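Dipicolinate synthase subunit A (Bacillus halodurans, PDB 3D4O) probably acts as the nicotinamide-nucleotide-dependent oxidoreductase subunit of dipicolinate synthase, the enzyme that makes the dipicolinic acid of bacterial spores. Local coordinates at residues C[29-34]-C[44-49]; C[9-14]-C[73-78]; C[22-27]-C[284-289]; C[35-40]-C[78-83]. One frame throughout, in Å; residues are numbered along the deposited sequence.

Interaction 1. Residues C[29-34]-C[44-49]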
loop_
_atom_site.group_PDB
_atom_site.type_symbol
_atom_site.label_atom_id
_atom_site.label_comp_id
_atom_site.label_asym_id
_atom_site.label_seq_id
_atom_site.Cartn_x
_atom_site.Cartn_y
_atom_site.Cartn_z
ATOM N N ALA C 29 -34.304 -12.903 -8.984
ATOM C CA ALA C 29 -33.727 -14.029 -9.738
ATOM C C ALA C 29 -33.638 -15.281 -8.874
ATOM O O ALA C 29 -33.510 -15.215 -7.645
ATOM C CB ALA C 29 -32.341 -13.676 -10.285
ATOM N N LYS C 30 -33.739 -16.429 -9.524
ATOM C CA LYS C 30 -33.526 -17.705 -8.821
ATOM C C LYS C 30 -32.037 -17.987 -8.916
ATOM O O LYS C 30 -31.476 -17.980 -10.005
ATOM C CB LYS C 30 -34.331 -18.852 -9.422
ATOM C CG LYS C 30 -34.080 -20.193 -8.728
ATOM C CD LYS C 30 -34.903 -21.329 -9.366
ATOM C CE LYS C 30 -34.543 -22.699 -8.774
ATOM N NZ LYS C 30 -35.238 -23.803 -9.454
ATOM N N ILE C 31 -31.423 -18.227 -7.760
ATOM C CA ILE C 31 -29.960 -18.410 -7.647
ATOM C C ILE C 31 -29.463 -19.657 -6.932
ATOM O O ILE C 31 -29.608 -19.800 -5.723
ATOM C CB ILE C 31 -29.312 -17.223 -6.886
ATOM C CG1 ILE C 31 -29.706 -15.882 -7.518
ATOM C CG2 ILE C 31 -27.780 -17.402 -6.850
ATOM C CD1 ILE C 31 -29.471 -14.652 -6.613
ATOM N N SER C 32 -28.848 -20.539 -7.709
ATOM C CA SER C 32 -28.176 -21.729 -7.176
ATOM C C SER C 32 -26.752 -21.311 -6.901
ATOM O O SER C 32 -26.045 -20.849 -7.801
ATOM C CB SER C 32 -28.222 -22.888 -8.161
ATOM O OG SER C 32 -29.540 -23.369 -8.309
ATOM N N LEU C 33 -26.334 -21.445 -5.649
ATOM C CA LEU C 33 -25.023 -20.908 -5.207
ATOM C C LEU C 33 -24.006 -21.964 -4.792
ATOM O O LEU C 33 -24.111 -22.595 -3.736
ATOM C CB LEU C 33 -25.245 -19.903 -4.067
ATOM C CG LEU C 33 -24.096 -19.009 -3.634
ATOM C CD1 LEU C 33 -23.670 -18.079 -4.793
ATOM C CD2 LEU C 33 -24.516 -18.206 -2.351
ATOM N N VAL C 34 -22.988 -22.105 -5.632
ATOM C CA VAL C 34 -21.948 -23.124 -5.425
ATOM C C VAL C 34 -20.628 -22.512 -4.992
ATOM O O VAL C 34 -20.135 -21.546 -5.593
ATOM C CB VAL C 34 -21.733 -23.977 -6.715
ATOM C CG1 VAL C 34 -20.764 -25.115 -6.467
ATOM C CG2 VAL C 34 -23.042 -24.501 -7.241
ATOM N N ILE C 44 -32.721 -13.987 -0.250
ATOM C CA ILE C 44 -33.960 -14.380 -0.914
ATOM C C ILE C 44 -33.558 -14.972 -2.251
ATOM O O ILE C 44 -32.670 -14.449 -2.940
ATOM C CB ILE C 44 -34.917 -13.171 -1.191
ATOM C CG1 ILE C 44 -35.455 -12.544 0.097
ATOM C CG2 ILE C 44 -36.113 -13.610 -2.021
ATOM C CD1 ILE C 44 -36.286 -13.462 0.820
ATOM N N GLY C 45 -34.176 -16.095 -2.572
ATOM C CA GLY C 45 -34.000 -16.753 -3.862
ATOM C C GLY C 45 -32.762 -17.592 -4.015
ATOM O O GLY C 45 -32.629 -18.339 -4.980
ATOM N N VAL C 46 -31.874 -17.481 -3.040
ATOM C CA VAL C 46 -30.587 -18.209 -3.047
ATOM C C VAL C 46 -30.617 -19.543 -2.320
ATOM O O VAL C 46 -31.030 -19.626 -1.170
ATOM C CB VAL C 46 -29.449 -17.365 -2.405
ATOM C CG1 VAL C 46 -28.143 -18.184 -2.333
ATOM C CG2 VAL C 46 -29.239 -16.083 -3.170
ATOM N N THR C 47 -30.157 -20.573 -3.028
ATOM C CA THR C 47 -30.004 -21.928 -2.482
ATOM C C THR C 47 -28.573 -22.404 -2.678
ATOM O O THR C 47 -28.095 -22.517 -3.802
ATOM C CB THR C 47 -30.931 -22.953 -3.154
ATOM O OG1 THR C 47 -32.283 -22.481 -3.123
ATOM C CG2 THR C 47 -30.847 -24.315 -2.438
ATOM N N LYS C 48 -27.901 -22.669 -1.563
ATOM C CA LYS C 48 -26.526 -23.157 -1.590
ATOM C C LYS C 48 -26.488 -24.631 -1.879
ATOM O O LYS C 48 -27.304 -25.424 -1.385
ATOM C CB LYS C 48 -25.819 -22.924 -0.261
ATOM C CG LYS C 48 -25.589 -21.499 0.125
ATOM C CD LYS C 48 -24.877 -21.489 1.460
ATOM C CE LYS C 48 -24.621 -20.108 1.992
ATOM N NZ LYS C 48 -24.037 -20.268 3.347
HETATM N N MSE C 49 -25.519 -25.013 -2.688
HETATM C CA MSE C 49 -25.396 -26.412 -3.055
HETATM C C MSE C 49 -24.045 -26.771 -3.627
HETATM O O MSE C 49 -23.209 -25.906 -3.906
HETATM C CB MSE C 49 -26.479 -26.766 -4.085
HETATM C CG MSE C 49 -26.321 -26.109 -5.471
HETATM SE SE MSE C 49 -27.957 -26.373 -6.520
HETATM C CE MSE C 49 -29.158 -25.239 -5.487
#
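Residues 30-34 and 46-49 are adjacent parallel strands at one margin of the N-terminal Rossmann-type sheet, strand order 3-2-1-4-5-6; within the chain 46-49 is outermost, and 30-34 lies between it and strand 7-11. The two axes approach to 4.6 Å, with N-to-C directions 27° apart. Four backbone hydrogen bonds stitch the pair. Ile31 N donates to Gly45 O (3.0 Å) and Ile31 O accepts from Thr47 N (2.9 Å); two residues on, Leu33 N donates to Thr47 O (2.8 Å) and Leu33 O accepts from Met49 N (3.0 Å). Thr47 N comes in nearly along the C=O axis of Ile31, whereas the other three donors stand above their carbonyl planes. Ser32 turns its backbone the other way, to Val8 and Ile10. Gly45 has a positive phi, and a CB on it would run into Ala29 O.

Apolar packing fills the face that carries Ile31, Leu33 and Val46, which helix 15-26 covers with Ile21 and Leu24. Val46 forks between its two neighbours: CG1, anti to the backbone N (chi1 176°), meets Leu33 CD2 at 3.6 Å, while CG2 meets Ile31 CD1 at 3.7 Å. An alanine here would remove both methyl branches and would probably loosen the edge strand's grip on Ile31, Leu33 and the helix above.

The opposite face carries Ser32, Thr47 and Met49, a selenomethionine. Met49 CG takes the crowded position between backbone N and carbonyl carbon, and a bend at chi3 (68°) folds the chain end against Ser32, bringing Met49 CE within 3.4 Å of Ser32 OG.

Interaction 2. Residues C[9-14]-C[73-78]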
loop_
_atom_site.group_PDB
_atom_site.type_symbol
_atom_site.label_atom_id
_atom_site.label_comp_id
_atom_site.label_asym_id
_atom_site.label_seq_id
_atom_site.Cartn_x
_atom_site.Cartn_y
_atom_site.Cartn_z
ATOM N N VAL C 9 -26.848 -19.806 -12.031
ATOM C CA VAL C 9 -25.940 -20.498 -11.141
ATOM C C VAL C 9 -24.698 -19.631 -11.048
ATOM O O VAL C 9 -24.128 -19.199 -12.052
ATOM C CB VAL C 9 -25.604 -21.947 -11.580
ATOM C CG1 VAL C 9 -24.919 -21.983 -12.922
ATOM C CG2 VAL C 9 -24.723 -22.630 -10.529
ATOM N N ILE C 10 -24.362 -19.343 -9.801
ATOM C CA ILE C 10 -23.209 -18.570 -9.418
ATOM C C ILE C 10 -22.255 -19.536 -8.766
ATOM O O ILE C 10 -22.535 -20.106 -7.723
ATOM C CB ILE C 10 -23.585 -17.432 -8.438
ATOM C CG1 ILE C 10 -24.587 -16.460 -9.081
ATOM C CG2 ILE C 10 -22.357 -16.646 -7.998
ATOM C CD1 ILE C 10 -24.808 -15.148 -8.284
ATOM N N ILE C 11 -21.108 -19.688 -9.406
ATOM C CA ILE C 11 -20.096 -20.666 -9.015
ATOM C C ILE C 11 -18.814 -19.970 -8.661
ATOM O O ILE C 11 -18.164 -19.365 -9.508
ATOM C CB ILE C 11 -19.836 -21.650 -10.165
ATOM C CG1 ILE C 11 -21.170 -22.241 -10.652
ATOM C CG2 ILE C 11 -18.906 -22.792 -9.723
ATOM C CD1 ILE C 11 -21.027 -23.225 -11.799
ATOM N N GLY C 12 -18.479 -20.059 -7.389
ATOM C CA GLY C 12 -17.282 -19.433 -6.840
ATOM C C GLY C 12 -17.150 -17.932 -6.973
ATOM O O GLY C 12 -18.055 -17.193 -7.386
ATOM N N GLY C 13 -15.956 -17.518 -6.603
ATOM C CA GLY C 13 -15.527 -16.128 -6.698
ATOM C C GLY C 13 -14.901 -15.605 -5.441
ATOM O O GLY C 13 -14.356 -16.342 -4.614
ATOM N N ASP C 14 -14.993 -14.291 -5.312
ATOM C CA ASP C 14 -14.482 -13.619 -4.142
ATOM C C ASP C 14 -15.498 -12.650 -3.586
ATOM O O ASP C 14 -16.705 -12.836 -3.776
ATOM C CB ASP C 14 -13.106 -12.993 -4.384
ATOM C CG ASP C 14 -13.109 -11.879 -5.411
ATOM O OD1 ASP C 14 -14.127 -11.199 -5.584
ATOM O OD2 ASP C 14 -12.049 -11.632 -5.997
ATOM N N GLY C 73 -10.487 -26.808 -15.394
ATOM C CA GLY C 73 -11.898 -26.482 -15.211
ATOM C C GLY C 73 -12.245 -26.177 -13.789
ATOM O O GLY C 73 -13.420 -26.081 -13.442
ATOM N N LYS C 74 -11.208 -26.013 -12.976
ATOM C CA LYS C 74 -11.367 -25.727 -11.540
ATOM C C LYS C 74 -11.713 -24.257 -11.279
ATOM O O LYS C 74 -11.082 -23.355 -11.822
ATOM C CB LYS C 74 -10.143 -26.209 -10.748
ATOM C CG LYS C 74 -10.389 -26.268 -9.237
ATOM C CD LYS C 74 -9.719 -25.143 -8.470
ATOM C CE LYS C 74 -8.513 -25.683 -7.692
ATOM N NZ LYS C 74 -8.954 -26.637 -6.632
ATOM N N VAL C 75 -12.744 -24.048 -10.453
ATOM C CA VAL C 75 -13.260 -22.699 -10.132
ATOM C C VAL C 75 -12.835 -22.266 -8.744
ATOM O O VAL C 75 -13.104 -22.932 -7.761
ATOM C CB VAL C 75 -14.822 -22.648 -10.227
ATOM C CG1 VAL C 75 -15.346 -21.213 -10.061
ATOM C CG2 VAL C 75 -15.316 -23.274 -11.544
ATOM N N ASP C 76 -12.162 -21.138 -8.667
ATOM C CA ASP C 76 -11.718 -20.615 -7.364
ATOM C C ASP C 76 -12.848 -20.007 -6.571
ATOM O O ASP C 76 -13.796 -19.426 -7.111
ATOM C CB ASP C 76 -10.578 -19.592 -7.497
ATOM C CG ASP C 76 -9.250 -20.246 -7.901
ATOM O OD1 ASP C 76 -9.115 -21.497 -7.780
ATOM O OD2 ASP C 76 -8.336 -19.501 -8.334
ATOM N N THR C 77 -12.702 -20.185 -5.271
ATOM C CA THR C 77 -13.596 -19.628 -4.261
ATOM C C THR C 77 -12.900 -19.462 -2.923
ATOM O O THR C 77 -12.203 -20.368 -2.454
ATOM C CB THR C 77 -14.836 -20.503 -4.017
ATOM O OG1 THR C 77 -15.610 -19.905 -2.980
ATOM C CG2 THR C 77 -14.441 -21.921 -3.598
ATOM N N ILE C 78 -13.115 -18.299 -2.322
ATOM C CA ILE C 78 -12.548 -17.994 -1.017
ATOM C C ILE C 78 -13.576 -18.325 0.080
ATOM O O ILE C 78 -13.325 -18.055 1.240
ATOM C CB ILE C 78 -12.115 -16.489 -0.851
ATOM C CG1 ILE C 78 -13.329 -15.546 -0.795
ATOM C CG2 ILE C 78 -11.086 -16.060 -1.929
ATOM C CD1 ILE C 78 -12.968 -14.066 -0.536
#
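The glycine-containing loop that joins the first strand of the Rossmann-type N-terminal domain to its first helix is flanked here by the loop 73-78. A single backbone bridge links Gly13 and Thr77. Gly13 N donates to Asp76 O at 2.9 Å, meeting a lone pair in the carbonyl plane although the N-H points well off line (134°). Gly13 O in turn accepts from Ile78 N at a longer 3.3 Å, nearly along the C=O axis. Gly12 has a positive phi, and its missing CB matters: one would collide with Asp76 O and Val75 CG1. Val75 packs against the end of the strand, CG1 lying 3.4 Å from Ile11 O and 3.9 Å from Ile11 CG2, the two side chains crossing at about a right angle. At the other end Ile78 CD1 rests 3.9 Å from Asp14 CA, over the backbone. Asp14 occupies the N-cap position of helix 15-26; its carboxylate caps that helix and also forms a salt bridge to Arg16. Thr77 OG1 hydrogen-bonds to Gly35 O, outside the bridge. The glycine segment thus leads from strand 7-11 into helix 15-26 with loop 73-78 along its flank, while the strand lies between strands 30-34 and 61-63.

Interaction 3. Residues C[22-27]-C[284-289]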
loop_
_atom_site.group_PDB
_atom_site.type_symbol
_atom_site.label_atom_id
_atom_site.label_comp_id
_atom_site.label_asym_id
_atom_site.label_seq_id
_atom_site.Cartn_x
_atom_site.Cartn_y
_atom_site.Cartn_z
ATOM N N ARG C 22 -26.209 -10.252 -4.143
ATOM C CA ARG C 22 -27.184 -9.371 -3.492
ATOM C C ARG C 22 -28.130 -8.702 -4.474
ATOM O O ARG C 22 -29.341 -8.687 -4.281
ATOM C CB ARG C 22 -26.489 -8.291 -2.647
ATOM N N LYS C 23 -27.563 -8.158 -5.536
ATOM C CA LYS C 23 -28.352 -7.422 -6.502
ATOM C C LYS C 23 -29.291 -8.345 -7.243
ATOM O O LYS C 23 -30.472 -8.043 -7.401
ATOM C CB LYS C 23 -27.475 -6.634 -7.481
ATOM C CG LYS C 23 -28.330 -5.637 -8.269
ATOM C CD LYS C 23 -27.538 -4.486 -8.867
ATOM C CE LYS C 23 -28.513 -3.387 -9.348
ATOM N NZ LYS C 23 -27.887 -2.267 -10.134
ATOM N N LEU C 24 -28.763 -9.473 -7.689
ATOM C CA LEU C 24 -29.583 -10.446 -8.424
ATOM C C LEU C 24 -30.763 -10.900 -7.566
ATOM O O LEU C 24 -31.874 -11.104 -8.043
ATOM C CB LEU C 24 -28.754 -11.646 -8.918
ATOM C CG LEU C 24 -28.095 -11.506 -10.308
ATOM C CD1 LEU C 24 -27.637 -10.080 -10.633
ATOM C CD2 LEU C 24 -26.939 -12.511 -10.445
ATOM N N SER C 25 -30.506 -11.033 -6.279
ATOM C CA SER C 25 -31.547 -11.444 -5.322
ATOM C C SER C 25 -32.693 -10.437 -5.314
ATOM O O SER C 25 -33.884 -10.785 -5.419
ATOM C CB SER C 25 -30.989 -11.520 -3.892
ATOM O OG SER C 25 -31.956 -12.086 -3.021
ATOM N N THR C 26 -32.309 -9.175 -5.210
ATOM C CA THR C 26 -33.301 -8.107 -5.074
ATOM C C THR C 26 -34.131 -7.981 -6.324
ATOM O O THR C 26 -35.257 -7.514 -6.269
ATOM C CB THR C 26 -32.686 -6.733 -4.750
ATOM O OG1 THR C 26 -31.819 -6.359 -5.814
ATOM C CG2 THR C 26 -31.893 -6.759 -3.427
ATOM N N PHE C 27 -33.578 -8.430 -7.440
ATOM C CA PHE C 27 -34.274 -8.355 -8.742
ATOM C C PHE C 27 -35.079 -9.605 -9.034
ATOM O O PHE C 27 -35.509 -9.842 -10.159
ATOM C CB PHE C 27 -33.312 -8.040 -9.879
ATOM C CG PHE C 27 -32.939 -6.593 -9.961
ATOM C CD1 PHE C 27 -32.319 -5.960 -8.908
ATOM C CD2 PHE C 27 -33.151 -5.881 -11.106
ATOM C CE1 PHE C 27 -31.958 -4.628 -8.996
ATOM C CE2 PHE C 27 -32.792 -4.555 -11.192
ATOM C CZ PHE C 27 -32.195 -3.935 -10.137
ATOM N N VAL C 284 -23.925 -4.455 -14.555
ATOM C CA VAL C 284 -23.868 -4.849 -15.967
ATOM C C VAL C 284 -24.591 -6.178 -16.156
ATOM O O VAL C 284 -25.317 -6.400 -17.161
ATOM C CB VAL C 284 -22.415 -4.865 -16.541
ATOM C CG1 VAL C 284 -21.563 -5.949 -15.916
ATOM C CG2 VAL C 284 -22.483 -5.069 -18.050
ATOM N N LEU C 285 -24.476 -7.020 -15.133
ATOM C CA LEU C 285 -25.034 -8.374 -15.199
ATOM C C LEU C 285 -26.565 -8.314 -15.200
ATOM O O LEU C 285 -27.249 -9.072 -15.923
ATOM C CB LEU C 285 -24.492 -9.286 -14.078
ATOM C CG LEU C 285 -23.063 -9.822 -14.286
ATOM C CD1 LEU C 285 -22.458 -10.474 -13.032
ATOM C CD2 LEU C 285 -23.122 -10.812 -15.435
ATOM N N VAL C 286 -27.091 -7.412 -14.380
ATOM C CA VAL C 286 -28.542 -7.245 -14.282
ATOM C C VAL C 286 -29.075 -6.871 -15.659
ATOM O O VAL C 286 -30.069 -7.414 -16.139
ATOM C CB VAL C 286 -28.944 -6.156 -13.255
ATOM C CG1 VAL C 286 -30.303 -5.619 -13.592
ATOM C CG2 VAL C 286 -28.916 -6.703 -11.830
ATOM N N LYS C 287 -28.348 -5.981 -16.318
ATOM C CA LYS C 287 -28.740 -5.482 -17.649
ATOM C C LYS C 287 -28.661 -6.563 -18.719
ATOM O O LYS C 287 -29.580 -6.733 -19.515
ATOM C CB LYS C 287 -27.877 -4.290 -18.057
ATOM N N LEU C 288 -27.569 -7.314 -18.688
ATOM C CA LEU C 288 -27.284 -8.361 -19.687
ATOM C C LEU C 288 -28.218 -9.538 -19.568
ATOM O O LEU C 288 -28.659 -10.107 -20.567
ATOM C CB LEU C 288 -25.827 -8.834 -19.597
ATOM C CG LEU C 288 -24.826 -7.750 -20.023
ATOM C CD1 LEU C 288 -23.335 -8.075 -19.739
ATOM C CD2 LEU C 288 -25.073 -7.455 -21.503
ATOM N N LEU C 289 -28.571 -9.853 -18.335
ATOM C CA LEU C 289 -29.438 -11.004 -18.040
ATOM C C LEU C 289 -30.877 -10.689 -18.373
ATOM O O LEU C 289 -31.690 -11.578 -18.656
ATOM C CB LEU C 289 -29.304 -11.410 -16.559
ATOM C CG LEU C 289 -27.941 -12.021 -16.236
ATOM C CD1 LEU C 289 -27.660 -12.074 -14.756
ATOM C CD2 LEU C 289 -27.854 -13.416 -16.868
#
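Helices 15-26 and 274-289 pack side by side against the N-terminal Rossmann-type sheet, so that the last helix of the chain returns from the second family domain to the first. Their local axes pass 10.2 Å apart at a crossing angle of -43°, and no hydrogen bond joins the two segments: Val286 is the hub of an almost wholly apolar contact.

Lys23 is the first residue to touch it. With CG anti to the backbone N (chi1 -167°) and the chain extended beyond, its methylenes lie across Val286 CG2, 3.8 Å from Lys23 CG, and carry NZ on to a salt bridge with Asp283 of the same last helix. The aliphatic and charged parts of one side chain therefore both hold helix 274-289.

Leu24 slides past Val286 in the opposite direction, its CD1 at 3.8 Å from Val286 CG2, while Leu24 CD2 stands off at 4.4 Å from Leu289 CD1. Behind it Val8, Ile10 and Leu63 of the sheet complete the packing, so Leu24 of the first helix packs between the sheet and helix 274-289.

Thr26 helps finish the first helix. Lys23 O accepts from both Thr26 OG1, at 2.7 Å on an in-plane lone pair, and Phe27 N at 3.1 Å, and Thr26 OG1 also lies at the edge of the Phe27 ring, in its plane.

Phe27, the first residue to leave helical geometry, sets its ring against Val286. Val286 CG2 lies over the centre of one face, and the sister methyl Val286 CG1 comes to 3.6 Å from Phe27 CE2.

Interaction 4. Residues C[35-40]-C[78-83]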
loop_
_atom_site.group_PDB
_atom_site.type_symbol
_atom_site.label_atom_id
_atom_site.label_comp_id
_atom_site.label_asym_id
_atom_site.label_seq_id
_atom_site.Cartn_x
_atom_site.Cartn_y
_atom_site.Cartn_z
ATOM N N GLY C 35 -20.088 -23.061 -3.904
ATOM C CA GLY C 35 -18.777 -22.651 -3.382
ATOM C C GLY C 35 -18.812 -21.641 -2.260
ATOM O O GLY C 35 -17.781 -21.076 -1.874
ATOM N N PHE C 36 -19.991 -21.453 -1.692
ATOM C CA PHE C 36 -20.168 -20.459 -0.622
ATOM C C PHE C 36 -20.649 -21.053 0.701
ATOM O O PHE C 36 -21.383 -20.431 1.456
ATOM C CB PHE C 36 -21.140 -19.380 -1.099
ATOM C CG PHE C 36 -20.615 -18.544 -2.242
ATOM C CD1 PHE C 36 -20.676 -19.009 -3.555
ATOM C CD2 PHE C 36 -20.094 -17.292 -2.007
ATOM C CE1 PHE C 36 -20.210 -18.244 -4.608
ATOM C CE2 PHE C 36 -19.622 -16.514 -3.070
ATOM C CZ PHE C 36 -19.686 -16.998 -4.373
ATOM N N ASP C 37 -20.211 -22.266 0.986
ATOM C CA ASP C 37 -20.642 -22.938 2.211
ATOM C C ASP C 37 -20.205 -22.182 3.457
ATOM O O ASP C 37 -20.881 -22.236 4.488
ATOM C CB ASP C 37 -20.215 -24.406 2.248
ATOM C CG ASP C 37 -18.795 -24.597 1.858
ATOM O OD1 ASP C 37 -17.912 -24.232 2.644
ATOM O OD2 ASP C 37 -18.566 -25.113 0.754
ATOM N N GLN C 38 -19.118 -21.423 3.343
ATOM C CA GLN C 38 -18.630 -20.635 4.488
ATOM C C GLN C 38 -19.397 -19.334 4.663
ATOM O O GLN C 38 -19.306 -18.689 5.694
ATOM C CB GLN C 38 -17.145 -20.329 4.371
ATOM C CG GLN C 38 -16.294 -21.568 4.472
ATOM C CD GLN C 38 -14.829 -21.293 4.207
ATOM O OE1 GLN C 38 -14.027 -22.214 4.146
ATOM N NE2 GLN C 38 -14.476 -20.023 4.035
ATOM N N LEU C 39 -20.146 -18.963 3.640
ATOM C CA LEU C 39 -20.947 -17.733 3.669
ATOM C C LEU C 39 -22.104 -17.920 4.639
ATOM O O LEU C 39 -23.071 -18.618 4.387
ATOM C CB LEU C 39 -21.455 -17.352 2.275
ATOM C CG LEU C 39 -22.201 -16.029 2.183
ATOM C CD1 LEU C 39 -21.288 -14.898 2.648
ATOM C CD2 LEU C 39 -22.703 -15.789 0.759
ATOM N N ASP C 40 -21.982 -17.247 5.760
ATOM C CA ASP C 40 -22.952 -17.388 6.848
ATOM C C ASP C 40 -24.306 -16.829 6.408
ATOM O O ASP C 40 -25.359 -17.362 6.739
ATOM C CB ASP C 40 -22.426 -16.676 8.102
ATOM C CG ASP C 40 -23.063 -17.171 9.359
ATOM O OD1 ASP C 40 -24.006 -17.991 9.278
ATOM O OD2 ASP C 40 -22.598 -16.750 10.439
ATOM N N ILE C 78 -13.115 -18.299 -2.322
ATOM C CA ILE C 78 -12.548 -17.994 -1.017
ATOM C C ILE C 78 -13.576 -18.325 0.080
ATOM O O ILE C 78 -13.325 -18.055 1.240
ATOM C CB ILE C 78 -12.115 -16.489 -0.851
ATOM C CG1 ILE C 78 -13.329 -15.546 -0.795
ATOM C CG2 ILE C 78 -11.086 -16.060 -1.929
ATOM C CD1 ILE C 78 -12.968 -14.066 -0.536
ATOM N N PHE C 79 -14.733 -18.857 -0.310
ATOM C CA PHE C 79 -15.831 -19.149 0.652
ATOM C C PHE C 79 -16.063 -20.640 0.841
ATOM O O PHE C 79 -17.129 -21.081 1.249
ATOM C CB PHE C 79 -17.152 -18.506 0.213
ATOM C CG PHE C 79 -17.100 -17.014 0.106
ATOM C CD1 PHE C 79 -17.222 -16.230 1.223
ATOM C CD2 PHE C 79 -16.932 -16.399 -1.119
ATOM C CE1 PHE C 79 -17.158 -14.852 1.134
ATOM C CE2 PHE C 79 -16.891 -15.029 -1.210
ATOM C CZ PHE C 79 -16.990 -14.258 -0.088
ATOM N N SER C 80 -15.037 -21.397 0.499
ATOM C CA SER C 80 -15.042 -22.867 0.611
ATOM C C SER C 80 -13.676 -23.454 0.333
ATOM O O SER C 80 -12.880 -22.919 -0.447
ATOM C CB SER C 80 -16.034 -23.485 -0.374
ATOM O OG SER C 80 -15.964 -24.913 -0.343
ATOM N N ASN C 81 -13.430 -24.566 1.001
ATOM C CA ASN C 81 -12.180 -25.304 0.871
ATOM C C ASN C 81 -12.392 -26.443 -0.102
ATOM O O ASN C 81 -11.471 -27.201 -0.408
ATOM C CB ASN C 81 -11.731 -25.849 2.223
ATOM C CG ASN C 81 -11.168 -24.771 3.128
ATOM O OD1 ASN C 81 -10.395 -23.921 2.691
ATOM N ND2 ASN C 81 -11.530 -24.821 4.406
ATOM N N GLU C 82 -13.627 -26.542 -0.584
ATOM C CA GLU C 82 -14.029 -27.601 -1.525
ATOM C C GLU C 82 -13.639 -27.284 -2.960
ATOM O O GLU C 82 -13.706 -26.143 -3.423
ATOM C CB GLU C 82 -15.537 -27.891 -1.445
ATOM N N SER C 83 -13.232 -28.350 -3.636
ATOM C CA SER C 83 -12.822 -28.330 -5.046
ATOM C C SER C 83 -14.049 -28.297 -5.916
ATOM O O SER C 83 -14.985 -29.060 -5.704
ATOM C CB SER C 83 -12.013 -29.588 -5.403
ATOM O OG SER C 83 -10.920 -29.760 -4.516
HETATM O O HOH W 1 -15.236 -25.611 3.137
#
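Two loops beyond the C-terminal ends of strands 30-34 and 61-63 meet here, one of them containing a type I beta turn from Phe36 to Leu39 whose Leu39 N bonds back to Phe36 O. The tight part is aromatic. The Phe36 and Phe79 rings are near parallel (22°) but slid apart, with centroids separated by 5.0 Å, so they barely overlap; Phe36 CE2 comes to 3.3 Å from Phe79 CD2. Ile78 CG1 lies over one face of the Phe79 ring, toward its rim, and Leu18 of helix 15-26 touches it too. Next to the rings, Gln38 N donates to Phe79 O at 2.9 Å.

The outer side is looser. The extended Gln38 side chain lies along the backbone of Phe79 and Ser80, with OE1 3.6 Å from Asn81 ND2 and no hydrogen bond between them. A water bridges Asp37 OD1 and Asn81 N.

Ser80 OG donates to the syn lone pair of Asp37 OD2 at 2.8 Å and accepts from Glu82 N at 2.9 Å, an ST turn. An alanine here would lose both bonds and would probably let Asp37 and the 80-82 backbone drift apart. Accepting one hydrogen bond from serine and another from water, the Asp37 carboxylate is probably ionised.

From the N terminus, interaction 2 opens first, at the end of strand 7-11, and closes at residues 73-78. Interaction 3 starts in the following helix and closes only at the last helix, so it crosses interaction 2 and brings the last helix of the chain back to the first. Interaction 1, a short closure between successive strands, lies within the spans of both. Interaction 4 starts between the two strands of interaction 1 and ends just past interaction 2, crossing both and lying wholly within interaction 3; with interaction 2 it shares Ile78. Strands 30-34 and 7-11 join interactions 1 and 2 in one sheet. Helix 15-26 links interaction 3 to that sheet.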